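PDB 2HQ8: coelenterazine-binding protein with bound coelenterazine from Renilla muelleri, which binds the luciferin coelenterazine and, once calcium is bound, lets it react with luciferase and oxygen. Local coordinates for residues A[35-40]-A[56-61]; A[144-149]-A[174-179]. All coordinates share one frame; numbering follows the deposited sequence.

Contact 1 of 2, residues A[35-40]-A[56-61]; sequences DYELIA and ETRQEF. With CA (calcium ion), chain D.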
ATOM      1  N   ASP A  35     -10.242  -8.521   2.495  1.00 14.79           N
ATOM      2  CA  ASP A  35      -9.733  -7.140   2.279  1.00 14.16           C
ATOM      3  C   ASP A  35      -9.030  -6.975   0.919  1.00 14.85           C
ATOM      4  O   ASP A  35      -9.335  -6.053   0.156  1.00 15.35           O
ATOM      5  CB  ASP A  35      -8.793  -6.694   3.415  1.00 13.23           C
ATOM      6  CG  ASP A  35      -9.496  -6.639   4.752  1.00 12.95           C
ATOM      7  OD1 ASP A  35     -10.522  -5.926   4.832  1.00 13.50           O
ATOM      8  OD2 ASP A  35      -9.038  -7.296   5.723  1.00 14.10           O
ATOM      9  N   TYR A  36      -8.049  -7.826   0.663  1.00 14.57           N
ATOM     10  CA  TYR A  36      -7.378  -7.828  -0.643  1.00 15.52           C
ATOM     11  C   TYR A  36      -8.348  -7.978  -1.785  1.00 15.71           C
ATOM     12  O   TYR A  36      -8.247  -7.257  -2.773  1.00 14.23           O
ATOM     13  CB  TYR A  36      -6.239  -8.873  -0.689  1.00 15.75           C
ATOM     14  CG  TYR A  36      -5.064  -8.382   0.105  1.00 17.89           C
ATOM     15  CD1 TYR A  36      -5.081  -8.413   1.505  1.00 14.97           C
ATOM     16  CD2 TYR A  36      -3.947  -7.828  -0.522  1.00 19.79           C
ATOM     17  CE1 TYR A  36      -4.046  -7.928   2.252  1.00 18.25           C
ATOM     18  CE2 TYR A  36      -2.870  -7.354   0.234  1.00 20.79           C
ATOM     19  CZ  TYR A  36      -2.941  -7.412   1.626  1.00 21.08           C
ATOM     20  OH  TYR A  36      -1.918  -6.927   2.389  1.00 22.66           O
ATOM     21  N   GLU A  37      -9.314  -8.883  -1.646  1.00 15.71           N
ATOM     22  CA  GLU A  37     -10.310  -9.070  -2.714  1.00 16.60           C
ATOM     23  C   GLU A  37     -11.148  -7.815  -2.931  1.00 16.50           C
ATOM     24  O   GLU A  37     -11.344  -7.358  -4.073  1.00 17.05           O
ATOM     25  CB  GLU A  37     -11.213 -10.251  -2.407  1.00 17.40           C
ATOM     26  CG  GLU A  37     -12.101 -10.568  -3.614  1.00 20.68           C
ATOM     27  CD  GLU A  37     -13.158 -11.610  -3.321  1.00 27.74           C
ATOM     28  OE1 GLU A  37     -13.531 -11.780  -2.127  1.00 31.53           O
ATOM     29  OE2 GLU A  37     -13.637 -12.214  -4.300  1.00 26.45           O
ATOM     30  N   LEU A  38     -11.575  -7.205  -1.843  1.00 15.72           N
ATOM     31  CA  LEU A  38     -12.394  -5.999  -1.948  1.00 16.39           C
ATOM     32  C   LEU A  38     -11.647  -4.805  -2.561  1.00 15.48           C
ATOM     33  O   LEU A  38     -12.244  -4.025  -3.303  1.00 16.29           O
ATOM     34  CB  LEU A  38     -12.966  -5.610  -0.598  1.00 15.53           C
ATOM     35  CG  LEU A  38     -13.937  -4.423  -0.572  1.00 17.37           C
ATOM     36  CD1 LEU A  38     -15.042  -4.576  -1.621  1.00 18.72           C
ATOM     37  CD2 LEU A  38     -14.454  -4.229   0.856  1.00 18.44           C
ATOM     38  N   ILE A  39     -10.368  -4.679  -2.248  1.00 15.03           N
ATOM     39  CA  ILE A  39      -9.542  -3.587  -2.798  1.00 14.09           C
ATOM     40  C   ILE A  39      -9.506  -3.772  -4.319  1.00 14.79           C
ATOM     41  O   ILE A  39      -9.646  -2.793  -5.057  1.00 14.18           O
ATOM     42  CB  ILE A  39      -8.114  -3.590  -2.179  1.00 14.39           C
ATOM     43  CG1 ILE A  39      -8.138  -3.212  -0.692  1.00 11.89           C
ATOM     44  CG2 ILE A  39      -7.156  -2.671  -2.964  1.00 13.54           C
ATOM     45  CD1 ILE A  39      -6.747  -3.445  -0.007  1.00 13.23           C
ATOM     46  N   ALA A  40      -9.335  -5.017  -4.774  1.00 14.54           N
ATOM     47  CA  ALA A  40      -9.270  -5.335  -6.221  1.00 15.42           C
ATOM     48  C   ALA A  40     -10.613  -5.045  -6.911  1.00 16.74           C
ATOM     49  O   ALA A  40     -10.661  -4.491  -8.043  1.00 17.31           O
ATOM     50  CB  ALA A  40      -8.837  -6.803  -6.435  1.00 15.15           C
ATOM     51  N   GLU A  56      -8.370 -10.486 -13.677  1.00 24.22           N
ATOM     52  CA  GLU A  56      -6.909 -10.597 -13.579  1.00 23.54           C
ATOM     53  C   GLU A  56      -6.405  -9.846 -12.345  1.00 22.33           C
ATOM     54  O   GLU A  56      -5.570 -10.358 -11.595  1.00 21.53           O
ATOM     55  CB  GLU A  56      -6.228 -10.041 -14.833  1.00 24.28           C
ATOM     56  N   THR A  57      -6.938  -8.641 -12.142  1.00 21.98           N
ATOM     57  CA  THR A  57      -6.562  -7.814 -11.005  1.00 21.57           C
ATOM     58  C   THR A  57      -7.004  -8.469  -9.689  1.00 20.85           C
ATOM     59  O   THR A  57      -6.231  -8.529  -8.718  1.00 20.53           O
ATOM     60  CB  THR A  57      -7.086  -6.343 -11.154  1.00 22.29           C
ATOM     61  OG1 THR A  57      -6.489  -5.747 -12.325  1.00 23.77           O
ATOM     62  CG2 THR A  57      -6.682  -5.500  -9.909  1.00 21.50           C
ATOM     63  N   ARG A  58      -8.236  -8.981  -9.655  1.00 19.58           N
ATOM     64  CA  ARG A  58      -8.694  -9.736  -8.482  1.00 20.74           C
ATOM     65  C   ARG A  58      -7.772 -10.930  -8.163  1.00 20.13           C
ATOM     66  O   ARG A  58      -7.433 -11.173  -6.987  1.00 19.42           O
ATOM     67  CB  ARG A  58     -10.142 -10.199  -8.644  1.00 20.00           C
ATOM     68  CG  ARG A  58     -10.783 -10.647  -7.342  1.00 20.28           C
ATOM     69  CD  ARG A  58     -12.230 -11.152  -7.596  1.00 22.27           C
ATOM     70  NE  ARG A  58     -12.227 -12.407  -8.355  1.00 25.04           N
ATOM     71  CZ  ARG A  58     -12.287 -13.623  -7.809  1.00 26.70           C
ATOM     72  NH1 ARG A  58     -12.375 -13.781  -6.484  1.00 25.57           N
ATOM     73  NH2 ARG A  58     -12.251 -14.695  -8.595  1.00 26.76           N
ATOM     74  N   GLN A  59      -7.370 -11.665  -9.194  1.00 20.37           N
ATOM     75  CA  GLN A  59      -6.464 -12.804  -8.976  1.00 20.51           C
ATOM     76  C   GLN A  59      -5.099 -12.356  -8.459  1.00 20.57           C
ATOM     77  O   GLN A  59      -4.544 -12.997  -7.591  1.00 19.89           O
ATOM     78  CB  GLN A  59      -6.326 -13.663 -10.243  1.00 22.15           C
ATOM     79  CG  GLN A  59      -7.577 -14.524 -10.534  1.00 23.20           C
ATOM     80  CD  GLN A  59      -7.969 -15.410  -9.383  1.00 26.68           C
ATOM     81  OE1 GLN A  59      -7.119 -16.033  -8.735  1.00 29.23           O
ATOM     82  NE2 GLN A  59      -9.268 -15.474  -9.104  1.00 26.95           N
ATOM     83  N   GLU A  60      -4.600 -11.223  -8.955  1.00 19.73           N
ATOM     84  CA  GLU A  60      -3.293 -10.710  -8.525  1.00 20.46           C
ATOM     85  C   GLU A  60      -3.330 -10.327  -7.055  1.00 19.31           C
ATOM     86  O   GLU A  60      -2.418 -10.641  -6.312  1.00 20.22           O
ATOM     87  CB  GLU A  60      -2.866  -9.521  -9.385  1.00 19.70           C
ATOM     88  CG  GLU A  60      -2.263  -9.913 -10.741  1.00 24.14           C
ATOM     89  CD  GLU A  60      -2.128  -8.716 -11.667  1.00 24.65           C
ATOM     90  OE1 GLU A  60      -1.678  -7.659 -11.183  1.00 26.53           O
ATOM     91  OE2 GLU A  60      -2.494  -8.842 -12.873  1.00 31.92           O
ATOM     92  N   PHE A  61      -4.392  -9.643  -6.633  1.00 18.26           N
ATOM     93  CA  PHE A  61      -4.492  -9.244  -5.235  1.00 17.48           C
ATOM     94  C   PHE A  61      -4.582 -10.456  -4.314  1.00 17.40           C
ATOM     95  O   PHE A  61      -3.979 -10.466  -3.256  1.00 16.12           O
ATOM     96  CB  PHE A  61      -5.671  -8.316  -5.018  1.00 16.59           C
ATOM     97  CG  PHE A  61      -5.318  -6.877  -5.233  1.00 16.69           C
ATOM     98  CD1 PHE A  61      -5.312  -6.341  -6.513  1.00 14.89           C
ATOM     99  CD2 PHE A  61      -4.992  -6.066  -4.141  1.00 17.76           C
ATOM    100  CE1 PHE A  61      -4.963  -4.969  -6.726  1.00 16.87           C
ATOM    101  CE2 PHE A  61      -4.631  -4.686  -4.326  1.00 16.28           C
ATOM    102  CZ  PHE A  61      -4.623  -4.152  -5.624  1.00 14.09           C
TER
HETATM  103 CA    CA D 202     -10.904  -6.613   7.178  1.00 15.03          CA
HETATM  104  O   HOH W   1     -11.184  -8.967   7.444  1.00 16.44           O

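Contact 2 of 2, residues A[144-149]-A[174-179]; sequences FNTLDF and TALANA. With CA (calcium ion), chain C.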
ATOM      1  N   PHE A 144      -0.361  11.517  -5.457  1.00 12.76           N
ATOM      2  CA  PHE A 144       0.294  11.118  -6.680  1.00 13.82           C
ATOM      3  C   PHE A 144       1.463  12.055  -6.988  1.00 14.24           C
ATOM      4  O   PHE A 144       2.574  11.595  -7.295  1.00 13.85           O
ATOM      5  CB  PHE A 144      -0.710  11.140  -7.855  1.00 13.64           C
ATOM      6  CG  PHE A 144      -0.087  10.832  -9.183  1.00 14.19           C
ATOM      7  CD1 PHE A 144       0.077   9.506  -9.600  1.00 14.54           C
ATOM      8  CD2 PHE A 144       0.325  11.869 -10.027  1.00 14.67           C
ATOM      9  CE1 PHE A 144       0.650   9.204 -10.821  1.00 15.95           C
ATOM     10  CE2 PHE A 144       0.917  11.582 -11.263  1.00 17.73           C
ATOM     11  CZ  PHE A 144       1.078  10.247 -11.668  1.00 15.71           C
ATOM     12  N   ASN A 145       1.235  13.369  -6.875  1.00 13.69           N
ATOM     13  CA  ASN A 145       2.304  14.318  -7.215  1.00 14.93           C
ATOM     14  C   ASN A 145       3.510  14.147  -6.282  1.00 15.92           C
ATOM     15  O   ASN A 145       4.659  14.337  -6.690  1.00 15.18           O
ATOM     16  CB  ASN A 145       1.787  15.744  -7.186  1.00 16.00           C
ATOM     17  CG  ASN A 145       0.826  16.021  -8.322  1.00 15.08           C
ATOM     18  OD1 ASN A 145       0.835  15.329  -9.345  1.00 14.47           O
ATOM     19  ND2 ASN A 145       0.002  17.044  -8.149  1.00 17.22           N
ATOM     20  N   THR A 146       3.246  13.727  -5.047  1.00 16.21           N
ATOM     21  CA  THR A 146       4.330  13.487  -4.095  1.00 17.84           C
ATOM     22  C   THR A 146       5.247  12.322  -4.523  1.00 18.30           C
ATOM     23  O   THR A 146       6.489  12.410  -4.439  1.00 18.81           O
ATOM     24  CB  THR A 146       3.799  13.336  -2.635  1.00 18.32           C
ATOM     25  OG1 THR A 146       3.189  14.568  -2.231  1.00 22.55           O
ATOM     26  CG2 THR A 146       4.942  13.047  -1.689  1.00 18.72           C
ATOM     27  N   LEU A 147       4.649  11.226  -4.967  1.00 17.63           N
ATOM     28  CA  LEU A 147       5.414  10.083  -5.482  1.00 17.90           C
ATOM     29  C   LEU A 147       6.079  10.373  -6.843  1.00 17.95           C
ATOM     30  O   LEU A 147       7.068   9.740  -7.198  1.00 17.99           O
ATOM     31  CB  LEU A 147       4.517   8.859  -5.571  1.00 18.32           C
ATOM     32  CG  LEU A 147       4.563   8.069  -4.256  1.00 20.53           C
ATOM     33  CD1 LEU A 147       3.893   8.844  -3.156  1.00 18.26           C
ATOM     34  CD2 LEU A 147       3.983   6.684  -4.369  1.00 22.56           C
ATOM     35  N   ASP A 148       5.503  11.296  -7.614  1.00 16.92           N
ATOM     36  CA  ASP A 148       6.001  11.617  -8.951  1.00 18.00           C
ATOM     37  C   ASP A 148       7.158  12.621  -8.842  1.00 18.46           C
ATOM     38  O   ASP A 148       6.987  13.820  -9.127  1.00 17.93           O
ATOM     39  CB  ASP A 148       4.856  12.183  -9.803  1.00 17.65           C
ATOM     40  CG  ASP A 148       5.263  12.426 -11.243  1.00 17.73           C
ATOM     41  OD1 ASP A 148       6.354  11.961 -11.671  1.00 16.98           O
ATOM     42  OD2 ASP A 148       4.492  13.099 -11.948  1.00 18.82           O
ATOM     43  N   PHE A 149       8.307  12.120  -8.376  1.00 19.02           N
ATOM     44  CA  PHE A 149       9.482  12.936  -8.063  1.00 20.35           C
ATOM     45  C   PHE A 149       9.877  13.830  -9.231  1.00 20.69           C
ATOM     46  O   PHE A 149      10.188  15.012  -9.030  1.00 21.92           O
ATOM     47  CB  PHE A 149      10.680  12.037  -7.695  1.00 20.74           C
ATOM     48  CG  PHE A 149      10.671  11.545  -6.265  1.00 23.90           C
ATOM     49  CD1 PHE A 149       9.706  10.634  -5.823  1.00 25.41           C
ATOM     50  CD2 PHE A 149      11.661  11.963  -5.362  1.00 27.45           C
ATOM     51  CE1 PHE A 149       9.693  10.173  -4.520  1.00 23.12           C
ATOM     52  CE2 PHE A 149      11.677  11.495  -4.044  1.00 28.39           C
ATOM     53  CZ  PHE A 149      10.681  10.578  -3.629  1.00 26.14           C
ATOM     54  N   THR A 174       7.752  12.695   6.932  1.00 20.88           N
ATOM     55  CA  THR A 174       8.032  13.111   5.544  1.00 19.31           C
ATOM     56  C   THR A 174       6.715  13.276   4.785  1.00 20.09           C
ATOM     57  O   THR A 174       5.737  12.608   5.101  1.00 19.91           O
ATOM     58  CB  THR A 174       8.838  12.036   4.797  1.00 18.40           C
ATOM     59  OG1 THR A 174       8.091  10.813   4.796  1.00 17.39           O
ATOM     60  CG2 THR A 174      10.226  11.768   5.471  1.00 17.52           C
ATOM     61  N   ALA A 175       6.717  14.098   3.740  1.00 20.13           N
ATOM     62  CA  ALA A 175       5.582  14.130   2.805  1.00 20.67           C
ATOM     63  C   ALA A 175       5.404  12.775   2.103  1.00 20.10           C
ATOM     64  O   ALA A 175       4.287  12.371   1.788  1.00 19.57           O
ATOM     65  CB  ALA A 175       5.757  15.266   1.777  1.00 21.76           C
ATOM     66  N   LEU A 176       6.516  12.083   1.848  1.00 19.65           N
ATOM     67  CA  LEU A 176       6.516  10.786   1.195  1.00 20.27           C
ATOM     68  C   LEU A 176       5.605   9.816   1.942  1.00 20.02           C
ATOM     69  O   LEU A 176       4.636   9.301   1.374  1.00 20.55           O
ATOM     70  CB  LEU A 176       7.939  10.197   1.124  1.00 20.96           C
ATOM     71  CG  LEU A 176       9.005  10.963   0.324  1.00 21.97           C
ATOM     72  CD1 LEU A 176      10.353  10.230   0.413  1.00 23.94           C
ATOM     73  CD2 LEU A 176       8.607  11.173  -1.105  1.00 25.78           C
ATOM     74  N   ALA A 177       5.853   9.655   3.237  1.00 19.65           N
ATOM     75  CA  ALA A 177       5.102   8.693   4.031  1.00 20.23           C
ATOM     76  C   ALA A 177       3.594   9.036   4.098  1.00 21.16           C
ATOM     77  O   ALA A 177       2.793   8.140   4.197  1.00 20.26           O
ATOM     78  CB  ALA A 177       5.736   8.527   5.432  1.00 20.80           C
ATOM     79  N   ASN A 178       3.252  10.323   3.992  1.00 22.52           N
ATOM     80  CA  ASN A 178       1.875  10.819   4.038  1.00 25.92           C
ATOM     81  C   ASN A 178       1.138  10.573   2.754  1.00 26.29           C
ATOM     82  O   ASN A 178      -0.086  10.476   2.751  1.00 27.78           O
ATOM     83  CB  ASN A 178       1.862  12.317   4.288  1.00 26.71           C
ATOM     84  CG  ASN A 178       1.519  12.648   5.688  1.00 31.96           C
ATOM     85  OD1 ASN A 178       0.331  12.679   6.056  1.00 35.71           O
ATOM     86  ND2 ASN A 178       2.552  12.886   6.514  1.00 36.27           N
ATOM     87  N   ALA A 179       1.883  10.496   1.651  1.00 26.86           N
ATOM     88  CA  ALA A 179       1.276  10.354   0.330  1.00 26.72           C
ATOM     89  C   ALA A 179       1.053   8.889   0.027  1.00 26.39           C
ATOM     90  O   ALA A 179       0.216   8.495  -0.816  1.00 25.62           O
ATOM     91  CB  ALA A 179       2.178  10.998  -0.724  1.00 26.61           C
TER
HETATM   92 CA    CA C 201       7.682  10.184 -12.464  1.00 16.41          CA
HETATM   93  O   HOH W   2       8.963   8.528 -13.620  1.00 15.21           O

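Contact 1 of 2, residues A[35-40]-A[56-61]
Helix 33-46 and helix 51-67 run nearly antiparallel where Tyr36 and Ala40 meet Phe61 and Arg58, the axes of the two short segments passing 8.4 Å apart with 153° between their directions. The small side chain of Ala40 is consistent with this close approach. Its CB points at the partner helix and sits 3.6 Å from Arg58 CA, while its CA lies over one face of the Phe61 ring, offset toward the rim. Phe61 fills the centre of the contact. Its CB rests 3.6 Å from Tyr36 O, and farther out along the ring CE2 meets the methyl CG2 of Ile39 at 3.5 Å. The Tyr36 side chain crosses that of Phe61 at about a right angle, CD2 to CD2 4.2 Å, and continues onto Val64 and Leu68.

At the outer margin Glu37 and Arg58 lie side by side and point the same way. Glu37 is extended, with CG anti to the backbone N (chi1 -171°); Arg58 also leaves its helix this way but bends at chi3, and NH1 reaches Glu37 OE2 at 3.0 Å. This salt bridge is far from straight, 137° at the hydrogen, and NH1 approaches from above the carboxylate plane. Glu55 holds NH2 of the same guanidinium from within helix 51-67. With an alanine in place of Arg58, Glu37 and Glu55 would probably both lose this positive partner.

Asp35, on the same helix as Glu37, grips a calcium ion through both carboxylate oxygens alongside Asp24, Thr26, Asp28 and Phe30. The chemistry is thus divided: a buried apolar seam joins two EF-hand helices, with an ion pair along its more exposed margin.

Contact 2 of 2, residues A[144-149]-A[174-179]
Thr146 and Ala179 form the tight part of this contact, their backbones coming to 6.2 Å between CA atoms. Both side chains point across the interface, and Thr146 CB lies 3.4 Å from Ala179 CB, closer than ordinary van der Waals packing. With Thr146 OG1 beside the backbone N (chi1 -63°), the methyl CG2 is anti to that N and turned to the partner segment, 3.6 Å from Ala175 O. The hydroxyl is hydrogen-bonded to Thr142 O, in its own helix. Leu147 fills in from the buried flank, setting CD1 3.7 Å from Ala179 CB. The join rests on methyl groups and small side chains.

Toward solvent fewer groups meet. Phe149, exposed just beyond the end of helix 137-147, crosses Leu176 at about a right angle, its CZ 3.3 Å from Leu176 CD2. Leu176 also lies against the Thr146 methyl, on which Ala175 adds a marginal touch. Two residues before Leu176, Thr174 is the N-cap of this helix; its OG1 accepts from Ala177 N at 3.0 Å.

Between Leu147 and Phe149 in sequence, Asp148 takes no part in the packing and binds calcium through OD1 at 2.4 Å. It is the first ligand of the fourth EF-hand loop, sharing the ion with Asn150, Asn152, Gln154 and Glu159, while its OD2 is held by Gly153 N. The C-terminal helix 175-181 packs against the helix that enters this loop. Phe149 also touches Val162 and Thr163 of the exiting helix 157-169, Leu147 reaches Phe124 of helix 121-131, and Ala177 backs onto Tyr11 and Lys15 of helix 6-23.

Overall arrangement
The two contacts lie on opposite sides of the chain's centre, about 24 Å apart between their own centres and about 14 Å between nearest atoms, without touching. Contact 1 joins helices of the first two EF-hand ranges; contact 2 attaches the C-terminal helix to the fourth. Each includes a calcium ligand, Asp35 in one and Asp148 in the other, placed on or just past a helix that packs in the contact. The remaining calcium site lies between them in sequence: the side chain of Thr57 in contact 1 is about 8 Å from that of Glu123, a ligand of that site, and the side chain of Leu147 in contact 2 is about 13 Å from its ion.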